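Local coordinates for protein 401aa long hypothetical glucose-1-phosphate thymidylyltransferase (Sulfolobus tokodaii, PDB 2GGO) that acts as a bifunctional sugar-1-phosphate nucleotidylyltransferase and acetyltransferase in the synthesis of UDP-N-acetylglucosamine and UDP-N-acetylgalactosamine, at residues H19-A24 / I317-N322; K23-I28 / E62-E67; E203-D208 / I216-W221. All coordinates share one frame; numbering follows the deposited sequence.

Overall arrangement
The chain pairs a GT-A-type nucleotidyltransferase domain with a left-handed parallel beta-helix. Interaction 1 bridges the two, while interactions 2 and 3 lie within the first. Interactions 1 and 2 start from the same loop, have centres about 12 Å apart, and touch where Arg-21 CD comes 3.8 Å from Val-26 N. Interaction 3 is centred about 19 Å from interaction 2, yet Asn-219 ND2 lies 3.0 Å from Pro-27 O, a probable hydrogen bond. Interactions 1 and 3, centres about 20 Å apart, do not touch. The side chains stand off from the inferred nucleotide site: Arg-21 is about 9 Å and Phe-25 about 11 Å from Gly-11, Met-207 about 10 Å from Arg-13.

Interaction 1. Residues H19-A24 / I317-N322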
loop_
_atom_site.group_PDB
_atom_site.type_symbol
_atom_site.label_atom_id
_atom_site.label_comp_id
_atom_site.label_asym_id
_atom_site.label_seq_id
_atom_site.Cartn_x
_atom_site.Cartn_y
_atom_site.Cartn_z
ATOM N N HIS A 19 4.300 10.249 5.533
ATOM C CA HIS A 19 5.002 11.407 5.968
ATOM C C HIS A 19 6.421 11.430 5.460
ATOM O O HIS A 19 7.021 12.497 5.358
ATOM C CB HIS A 19 5.036 11.426 7.492
ATOM C CG HIS A 19 3.749 11.808 8.113
ATOM N ND1 HIS A 19 3.522 11.656 9.461
ATOM C CD2 HIS A 19 2.631 12.379 7.603
ATOM C CE1 HIS A 19 2.324 12.137 9.757
ATOM N NE2 HIS A 19 1.755 12.552 8.647
ATOM N N THR A 20 6.998 10.260 5.185
ATOM C CA THR A 20 8.380 10.222 4.790
ATOM C C THR A 20 8.653 9.545 3.423
ATOM O O THR A 20 9.789 9.559 2.943
ATOM C CB THR A 20 9.211 9.500 5.816
ATOM O OG1 THR A 20 8.692 8.188 5.913
ATOM C CG2 THR A 20 9.131 10.223 7.206
ATOM N N ARG A 21 7.649 8.943 2.802
ATOM C CA ARG A 21 7.845 8.259 1.507
ATOM C C ARG A 21 6.528 8.383 0.720
ATOM O O ARG A 21 5.471 8.537 1.338
ATOM C CB ARG A 21 8.279 6.799 1.713
ATOM C CG ARG A 21 7.141 5.805 1.871
ATOM C CD ARG A 21 7.665 4.373 1.847
ATOM N NE ARG A 21 8.381 4.063 3.095
ATOM C CZ ARG A 21 9.296 3.121 3.242
ATOM N NH1 ARG A 21 9.632 2.328 2.238
ATOM N NH2 ARG A 21 9.880 2.953 4.419
ATOM N N PRO A 22 6.578 8.454 -0.639
ATOM C CA PRO A 22 5.331 8.486 -1.439
ATOM C C PRO A 22 4.668 7.144 -1.375
ATOM O O PRO A 22 5.368 6.159 -1.204
ATOM C CB PRO A 22 5.812 8.796 -2.885
ATOM C CG PRO A 22 7.249 9.190 -2.763
ATOM C CD PRO A 22 7.779 8.588 -1.478
ATOM N N LYS A 23 3.347 7.053 -1.457
ATOM C CA LYS A 23 2.761 5.693 -1.337
ATOM C C LYS A 23 3.292 4.638 -2.281
ATOM O O LYS A 23 3.173 3.453 -1.991
ATOM C CB LYS A 23 1.248 5.672 -1.433
ATOM C CG LYS A 23 0.675 6.963 -1.940
ATOM C CD LYS A 23 -0.313 6.695 -3.086
ATOM C CE LYS A 23 -0.639 8.010 -3.840
ATOM N NZ LYS A 23 -2.075 8.065 -4.292
ATOM N N ALA A 24 3.851 5.064 -3.419
ATOM C CA ALA A 24 4.351 4.131 -4.438
ATOM C C ALA A 24 5.472 3.323 -3.856
ATOM O O ALA A 24 5.800 2.242 -4.351
ATOM C CB ALA A 24 4.857 4.925 -5.647
ATOM N N ILE A 317 4.682 -0.467 11.246
ATOM C CA ILE A 317 5.675 0.451 11.816
ATOM C C ILE A 317 6.670 0.864 10.742
ATOM O O ILE A 317 7.249 0.031 10.079
ATOM C CB ILE A 317 6.417 -0.219 12.972
ATOM C CG1 ILE A 317 5.510 -0.475 14.158
ATOM C CG2 ILE A 317 7.597 0.567 13.483
ATOM C CD1 ILE A 317 6.313 -1.411 15.124
ATOM N N ALA A 318 6.876 2.162 10.580
ATOM C CA ALA A 318 7.547 2.616 9.396
ATOM C C ALA A 318 9.058 2.516 9.562
ATOM O O ALA A 318 9.508 1.638 10.356
ATOM C CB ALA A 318 7.059 3.963 8.990
ATOM N N GLU A 319 9.857 3.293 8.834
ATOM C CA GLU A 319 11.306 3.077 8.845
ATOM C C GLU A 319 12.024 3.820 9.924
ATOM O O GLU A 319 11.587 4.861 10.353
ATOM C CB GLU A 319 11.943 3.431 7.462
ATOM C CG GLU A 319 12.003 4.990 7.054
ATOM C CD GLU A 319 10.678 5.590 6.666
ATOM O OE1 GLU A 319 9.706 4.854 6.603
ATOM O OE2 GLU A 319 10.575 6.819 6.423
ATOM N N ASP A 320 13.137 3.271 10.356
ATOM C CA ASP A 320 14.003 3.827 11.403
ATOM C C ASP A 320 13.271 4.239 12.681
ATOM O O ASP A 320 13.521 5.296 13.232
ATOM C CB ASP A 320 14.902 4.918 10.815
ATOM C CG ASP A 320 15.764 4.405 9.627
ATOM O OD1 ASP A 320 16.376 3.293 9.752
ATOM O OD2 ASP A 320 15.858 5.101 8.551
ATOM N N VAL A 321 12.358 3.380 13.157
ATOM C CA VAL A 321 11.653 3.592 14.408
ATOM C C VAL A 321 12.444 2.893 15.471
ATOM O O VAL A 321 13.110 1.894 15.168
ATOM C CB VAL A 321 10.184 3.101 14.345
ATOM C CG1 VAL A 321 9.374 3.385 15.773
ATOM C CG2 VAL A 321 9.432 3.933 13.261
ATOM N N ASN A 322 12.493 3.453 16.679
ATOM C CA ASN A 322 13.097 2.714 17.805
ATOM C C ASN A 322 12.106 2.615 18.900
ATOM O O ASN A 322 11.644 3.601 19.269
ATOM C CB ASN A 322 14.379 3.400 18.384
ATOM C CG ASN A 322 15.498 3.559 17.310
ATOM O OD1 ASN A 322 16.140 2.602 16.897
ATOM N ND2 ASN A 322 15.657 4.785 16.802
#
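Glu-319 presents its two carboxylate oxygens to consecutive residues, Arg-21 and Thr-20, which approach it from the opposite direction. OE1 accepts a hydrogen bond from Arg-21 NH2 at 2.9 Å as part of a salt bridge. With an N-H...O angle of 162° the bond is fairly straight, and OE1 lies in the guanidinium plane, at its edge. The carboxylate is turned differently: the donor meets OE1 from above its plane, and the two flat groups stand 73° apart. OE2 accepts from Thr-20 OG1, though the 2.4 Å separation is so short that its exact length is doubtful. The bend of Glu-319 at chi2 (-73°) sets the carboxylate between the two donors. Segment 19-24 lies in the loop between strands 2-6 and 27-28 of the nucleotidyltransferase domain, downstream of the Gly-9 to Arg-13 loop that probably binds the nucleotide; Glu-319 sits on a turn of the left-handed beta-helix, so the contact joins the two domains. The arginine's stronger partner is Glu-302, also on the beta-helix, whose OE1 forms a salt bridge with the same NH2, while NH1 donates to Phe-25 O. On the beta-helix side, Ser-304 OG satisfies both Ala-318 O and Val-321 N, bracketing Glu-319 within its turn.

Interaction 2. Residues K23-I28 / E62-E67; sequences KAFVPI and EKKLKE
The ring of Phe-25 points with its far end into the last turn of helix 58-64, where it meets two successive residues in different ways. Lys-64 approaches obliquely through its aliphatic root: CB is 3.7 Å from Phe-25 CE1 and 3.8 Å from Phe-25 CZ, so it sits beside the bond joining those two atoms. The two side chains slide past each other in opposite directions. Lys-64 is bent at chi2 (-85°) and again at chi3 (-97°), a course that brings CE back to 4.1 Å from Phe-25 CD1. The two ends of the methylene chain therefore make the contact, while its middle stands off from the ring.

Leu-65 meets the ring at its edge, near the ring plane, with CG 4.0 Å from Phe-25 CZ. It is the first residue to leave helical geometry, and its branch crosses the phenyl group obliquely. The contact is purely apolar, and no hydrogen bond links the segments. On the Phe-25 side a 3-10 turn sets the backbone, Val-26 N donating to Lys-23 O at 3.1 Å. Phe-61 packs edge-to-face against the same ring and Tyr-60 meets it at an inclination of about 60°, while Ile-34 of helix 33-43 touches both Phe-25 and Leu-65.

Helix 58-64 connects the parallel, adjacent strands 48-53 and 69-72. The arrangement therefore packs the segment leading into strand 27-28 against the helix of a beta-alpha-beta crossover of the Rossmann-like GT-A fold.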
loop_
_atom_site.group_PDB
_atom_site.type_symbol
_atom_site.label_atom_id
_atom_site.label_comp_id
_atom_site.label_asym_id
_atom_site.label_seq_id
_atom_site.Cartn_x
_atom_site.Cartn_y
_atom_site.Cartn_z
ATOM N N LYS A 23 3.347 7.053 -1.457
ATOM C CA LYS A 23 2.761 5.693 -1.337
ATOM C C LYS A 23 3.292 4.638 -2.281
ATOM O O LYS A 23 3.173 3.453 -1.991
ATOM C CB LYS A 23 1.248 5.672 -1.433
ATOM C CG LYS A 23 0.675 6.963 -1.940
ATOM C CD LYS A 23 -0.313 6.695 -3.086
ATOM C CE LYS A 23 -0.639 8.010 -3.840
ATOM N NZ LYS A 23 -2.075 8.065 -4.292
ATOM N N ALA A 24 3.851 5.064 -3.419
ATOM C CA ALA A 24 4.351 4.131 -4.438
ATOM C C ALA A 24 5.472 3.323 -3.856
ATOM O O ALA A 24 5.800 2.242 -4.351
ATOM C CB ALA A 24 4.857 4.925 -5.647
ATOM N N PHE A 25 6.068 3.840 -2.785
ATOM C CA PHE A 25 7.219 3.160 -2.145
ATOM C C PHE A 25 6.901 2.343 -0.872
ATOM O O PHE A 25 7.786 1.848 -0.245
ATOM C CB PHE A 25 8.372 4.139 -1.940
ATOM C CG PHE A 25 8.988 4.569 -3.221
ATOM C CD1 PHE A 25 9.926 3.741 -3.858
ATOM C CD2 PHE A 25 8.598 5.749 -3.825
ATOM C CE1 PHE A 25 10.471 4.106 -5.075
ATOM C CE2 PHE A 25 9.127 6.118 -5.048
ATOM C CZ PHE A 25 10.074 5.295 -5.671
ATOM N N VAL A 26 5.637 2.227 -0.523
ATOM C CA VAL A 26 5.182 1.328 0.549
ATOM C C VAL A 26 5.739 -0.062 0.241
ATOM O O VAL A 26 5.540 -0.538 -0.896
ATOM C CB VAL A 26 3.642 1.290 0.607
ATOM C CG1 VAL A 26 3.120 0.072 1.367
ATOM C CG2 VAL A 26 3.109 2.514 1.268
ATOM N N PRO A 27 6.439 -0.721 1.232
ATOM C CA PRO A 27 6.960 -2.039 0.937
ATOM C C PRO A 27 5.920 -3.163 1.070
ATOM O O PRO A 27 4.975 -3.128 1.894
ATOM C CB PRO A 27 8.123 -2.203 1.927
ATOM C CG PRO A 27 7.790 -1.380 3.058
ATOM C CD PRO A 27 6.772 -0.337 2.626
ATOM N N ILE A 28 6.072 -4.127 0.182
ATOM C CA ILE A 28 5.350 -5.362 0.247
ATOM C C ILE A 28 6.499 -6.334 0.338
ATOM O O ILE A 28 7.324 -6.415 -0.595
ATOM C CB ILE A 28 4.527 -5.585 -1.023
ATOM C CG1 ILE A 28 3.553 -4.430 -1.207
ATOM C CG2 ILE A 28 3.796 -6.925 -0.937
ATOM C CD1 ILE A 28 3.222 -4.207 -2.619
ATOM N N GLU A 62 13.080 10.091 -8.855
ATOM C CA GLU A 62 14.292 10.131 -9.656
ATOM C C GLU A 62 15.415 9.398 -8.953
ATOM O O GLU A 62 16.115 8.618 -9.570
ATOM C CB GLU A 62 14.682 11.567 -10.011
ATOM C CG GLU A 62 14.670 11.847 -11.515
ATOM C CD GLU A 62 14.218 13.281 -11.881
ATOM O OE1 GLU A 62 13.880 14.079 -10.959
ATOM O OE2 GLU A 62 14.190 13.606 -13.103
ATOM N N LYS A 63 15.568 9.622 -7.653
ATOM C CA LYS A 63 16.669 9.022 -6.903
ATOM C C LYS A 63 16.577 7.509 -6.789
ATOM O O LYS A 63 17.598 6.834 -6.860
ATOM C CB LYS A 63 16.798 9.681 -5.524
ATOM C CG LYS A 63 17.600 10.975 -5.614
ATOM C CD LYS A 63 17.303 11.983 -4.492
ATOM C CE LYS A 63 18.409 13.068 -4.425
ATOM N NZ LYS A 63 19.659 12.622 -3.696
ATOM N N LYS A 64 15.348 6.993 -6.642
ATOM C CA LYS A 64 15.086 5.562 -6.419
ATOM C C LYS A 64 14.889 4.711 -7.696
ATOM O O LYS A 64 15.301 3.554 -7.740
ATOM C CB LYS A 64 13.903 5.392 -5.460
ATOM C CG LYS A 64 14.181 5.776 -4.014
ATOM C CD LYS A 64 14.818 4.636 -3.217
ATOM C CE LYS A 64 13.774 3.860 -2.403
ATOM N NZ LYS A 64 13.911 2.348 -2.564
ATOM N N LEU A 65 14.281 5.268 -8.734
ATOM C CA LEU A 65 13.905 4.460 -9.893
ATOM C C LEU A 65 14.887 4.567 -11.042
ATOM O O LEU A 65 14.947 5.610 -11.702
ATOM C CB LEU A 65 12.502 4.850 -10.364
ATOM C CG LEU A 65 11.376 4.576 -9.366
ATOM C CD1 LEU A 65 10.089 5.096 -9.889
ATOM C CD2 LEU A 65 11.288 3.119 -9.113
ATOM N N LYS A 66 15.622 3.486 -11.315
ATOM C CA LYS A 66 16.726 3.529 -12.297
ATOM C C LYS A 66 16.358 4.009 -13.736
ATOM O O LYS A 66 16.763 5.114 -14.153
ATOM C CB LYS A 66 17.500 2.196 -12.347
ATOM C CG LYS A 66 18.801 2.252 -13.207
ATOM C CD LYS A 66 20.038 2.841 -12.471
ATOM C CE LYS A 66 21.100 1.744 -12.127
ATOM N NZ LYS A 66 21.999 2.034 -10.939
ATOM N N GLU A 67 15.629 3.215 -14.511
ATOM C CA GLU A 67 15.441 3.607 -15.911
ATOM C C GLU A 67 13.999 3.914 -16.252
ATOM O O GLU A 67 13.430 3.303 -17.160
ATOM C CB GLU A 67 15.962 2.504 -16.832
ATOM C CG GLU A 67 17.461 2.157 -16.633
ATOM C CD GLU A 67 17.710 0.629 -16.410
ATOM O OE1 GLU A 67 17.078 -0.214 -17.130
ATOM O OE2 GLU A 67 18.545 0.283 -15.512
#

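Interaction 3. Residues E203-D208 / I216-W221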
loop_
_atom_site.group_PDB
_atom_site.type_symbol
_atom_site.label_atom_id
_atom_site.label_comp_id
_atom_site.label_asym_id
_atom_site.label_seq_id
_atom_site.Cartn_x
_atom_site.Cartn_y
_atom_site.Cartn_z
ATOM N N GLU A 203 -9.004 -11.593 -12.872
ATOM C CA GLU A 203 -9.280 -12.828 -12.136
ATOM C C GLU A 203 -8.574 -13.117 -10.772
ATOM O O GLU A 203 -9.275 -13.452 -9.790
ATOM C CB GLU A 203 -9.434 -14.043 -13.065
ATOM C CG GLU A 203 -10.818 -13.949 -13.811
ATOM C CD GLU A 203 -11.507 -15.288 -14.051
ATOM O OE1 GLU A 203 -12.594 -15.510 -13.459
ATOM O OE2 GLU A 203 -10.966 -16.109 -14.834
ATOM N N GLY A 204 -7.245 -12.959 -10.693
ATOM C CA GLY A 204 -6.530 -13.091 -9.401
ATOM C C GLY A 204 -6.797 -12.058 -8.279
ATOM O O GLY A 204 -7.928 -11.586 -8.066
ATOM N N TYR A 205 -5.730 -11.690 -7.568
ATOM C CA TYR A 205 -5.778 -10.737 -6.434
ATOM C C TYR A 205 -5.538 -9.252 -6.812
ATOM O O TYR A 205 -4.595 -8.909 -7.519
ATOM C CB TYR A 205 -4.803 -11.221 -5.342
ATOM C CG TYR A 205 -4.728 -10.403 -4.049
ATOM C CD1 TYR A 205 -5.666 -10.584 -3.022
ATOM C CD2 TYR A 205 -3.676 -9.484 -3.831
ATOM C CE1 TYR A 205 -5.574 -9.849 -1.826
ATOM C CE2 TYR A 205 -3.581 -8.750 -2.628
ATOM C CZ TYR A 205 -4.527 -8.945 -1.642
ATOM O OH TYR A 205 -4.454 -8.221 -0.473
ATOM N N TRP A 206 -6.435 -8.410 -6.319
ATOM C CA TRP A 206 -6.424 -6.975 -6.460
ATOM C C TRP A 206 -6.627 -6.334 -5.054
ATOM O O TRP A 206 -7.397 -6.827 -4.244
ATOM C CB TRP A 206 -7.572 -6.571 -7.381
ATOM C CG TRP A 206 -7.644 -5.088 -7.759
ATOM C CD1 TRP A 206 -6.960 -4.469 -8.767
ATOM C CD2 TRP A 206 -8.457 -4.064 -7.147
ATOM N NE1 TRP A 206 -7.295 -3.128 -8.825
ATOM C CE2 TRP A 206 -8.205 -2.856 -7.838
ATOM C CE3 TRP A 206 -9.368 -4.050 -6.072
ATOM C CZ2 TRP A 206 -8.821 -1.645 -7.488
ATOM C CZ3 TRP A 206 -9.988 -2.842 -5.733
ATOM C CH2 TRP A 206 -9.700 -1.661 -6.429
ATOM N N MET A 207 -5.972 -5.208 -4.792
ATOM C CA MET A 207 -6.201 -4.452 -3.571
ATOM C C MET A 207 -5.805 -3.027 -3.890
ATOM O O MET A 207 -4.716 -2.806 -4.356
ATOM C CB MET A 207 -5.290 -5.021 -2.467
ATOM C CG MET A 207 -5.329 -4.290 -1.076
ATOM S SD MET A 207 -6.952 -4.330 -0.295
ATOM C CE MET A 207 -7.003 -6.045 0.267
ATOM N N ASP A 208 -6.653 -2.034 -3.681
ATOM C CA ASP A 208 -6.060 -0.702 -3.655
ATOM C C ASP A 208 -5.550 -0.438 -2.246
ATOM O O ASP A 208 -6.220 -0.733 -1.245
ATOM C CB ASP A 208 -6.977 0.413 -4.157
ATOM C CG ASP A 208 -8.045 0.738 -3.197
ATOM O OD1 ASP A 208 -8.486 -0.220 -2.523
ATOM O OD2 ASP A 208 -8.447 1.923 -3.129
ATOM N N ILE A 216 -1.064 -4.113 5.792
ATOM C CA ILE A 216 -1.103 -5.457 6.387
ATOM C C ILE A 216 -1.761 -6.456 5.406
ATOM O O ILE A 216 -1.194 -7.457 5.074
ATOM C CB ILE A 216 -1.757 -5.502 7.801
ATOM C CG1 ILE A 216 -1.065 -4.475 8.739
ATOM C CG2 ILE A 216 -1.459 -6.852 8.382
ATOM C CD1 ILE A 216 -1.874 -4.019 10.035
ATOM N N ASP A 217 -2.964 -6.168 4.971
ATOM C CA ASP A 217 -3.610 -6.920 3.908
ATOM C C ASP A 217 -2.613 -7.376 2.810
ATOM O O ASP A 217 -2.325 -8.586 2.695
ATOM C CB ASP A 217 -4.738 -6.060 3.313
ATOM C CG ASP A 217 -5.806 -5.740 4.312
ATOM O OD1 ASP A 217 -5.794 -6.384 5.374
ATOM O OD2 ASP A 217 -6.658 -4.840 4.079
ATOM N N VAL A 218 -2.032 -6.462 2.033
ATOM C CA VAL A 218 -1.187 -6.985 0.904
ATOM C C VAL A 218 0.070 -7.738 1.311
ATOM O O VAL A 218 0.583 -8.648 0.602
ATOM C CB VAL A 218 -0.842 -5.904 -0.181
ATOM C CG1 VAL A 218 -2.106 -5.330 -0.734
ATOM C CG2 VAL A 218 -0.068 -4.789 0.457
ATOM N N ASN A 219 0.631 -7.375 2.452
ATOM C CA ASN A 219 1.886 -8.001 2.844
ATOM C C ASN A 219 1.552 -9.383 3.304
ATOM O O ASN A 219 2.340 -10.306 3.095
ATOM C CB ASN A 219 2.518 -7.192 3.998
ATOM C CG ASN A 219 3.591 -6.292 3.559
ATOM O OD1 ASN A 219 4.719 -6.705 3.382
ATOM N ND2 ASN A 219 3.274 -5.023 3.390
ATOM N N LYS A 220 0.358 -9.554 3.886
ATOM C CA LYS A 220 -0.077 -10.912 4.275
ATOM C C LYS A 220 -0.275 -11.759 3.034
ATOM O O LYS A 220 0.323 -12.821 2.885
ATOM C CB LYS A 220 -1.359 -10.859 5.075
ATOM C CG LYS A 220 -1.183 -10.484 6.550
ATOM C CD LYS A 220 -2.517 -10.476 7.192
ATOM C CE LYS A 220 -2.963 -11.922 7.490
ATOM N NZ LYS A 220 -4.255 -11.752 8.166
ATOM N N TRP A 221 -1.059 -11.243 2.093
ATOM C CA TRP A 221 -1.180 -11.939 0.796
ATOM C C TRP A 221 0.169 -12.351 0.176
ATOM O O TRP A 221 0.410 -13.510 -0.159
ATOM C CB TRP A 221 -1.980 -11.105 -0.192
ATOM C CG TRP A 221 -2.353 -11.963 -1.370
ATOM C CD1 TRP A 221 -3.453 -12.770 -1.480
ATOM C CD2 TRP A 221 -1.586 -12.155 -2.572
ATOM N NE1 TRP A 221 -3.426 -13.433 -2.689
ATOM C CE2 TRP A 221 -2.289 -13.078 -3.371
ATOM C CE3 TRP A 221 -0.387 -11.618 -3.057
ATOM C CZ2 TRP A 221 -1.830 -13.464 -4.641
ATOM C CZ3 TRP A 221 0.068 -12.004 -4.278
ATOM C CH2 TRP A 221 -0.644 -12.927 -5.069
#
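Tyr-205 and Trp-221 lie flat against each other in a face-to-face stack. The centroids of the tyrosine ring and the five-membered ring of the indole are 3.7 Å apart, with planes inclined by only 4°. In the GT-A domain this stack joins helix 212-225 to the residue just before strand 206-208, which pairs antiparallel with strand 100-102. The side chains run past each other in opposite directions, so each beta carbon lies over the other's ring: Tyr-205 CB is 4.0 Å from the centroid of the five-membered ring and Trp-221 CB equally far from that of the phenol, both CH-pi contacts. In both residues CG is anti to the backbone N (chi1 -178° in Tyr-205, -167° in Trp-221), which extends the rings toward each other from the approach to the strand and from the helix.

Val-218, one helical turn earlier, adds CG1 at the edge of the tyrosine ring, 3.7 Å from Tyr-205 OH. The same methyl presses on Met-207 CG at 3.4 Å, tighter than usual carbon contact. The methionine chain, bent at chi2 and chi3, then swings its methyl across Asp-217, with CE 3.8 Å from Asp-217 CB.

Outside this layer, backbone hydrogen bonds between Tyr-205 and Ser-103 and between Met-207 and Phe-101 fix the start of the strand, and Ser-103 OG bonds to Tyr-205 N as well. Phe-101 touches both Tyr-205 and Val-218. Within the helix, Trp-221 N bonds to Asp-217 O at 3.0 Å. From the same helix Lys-220 reaches the beta-helix, making a cation-pi contact with Tyr-280, and its NZ forms a salt bridge with Glu-297 OE1.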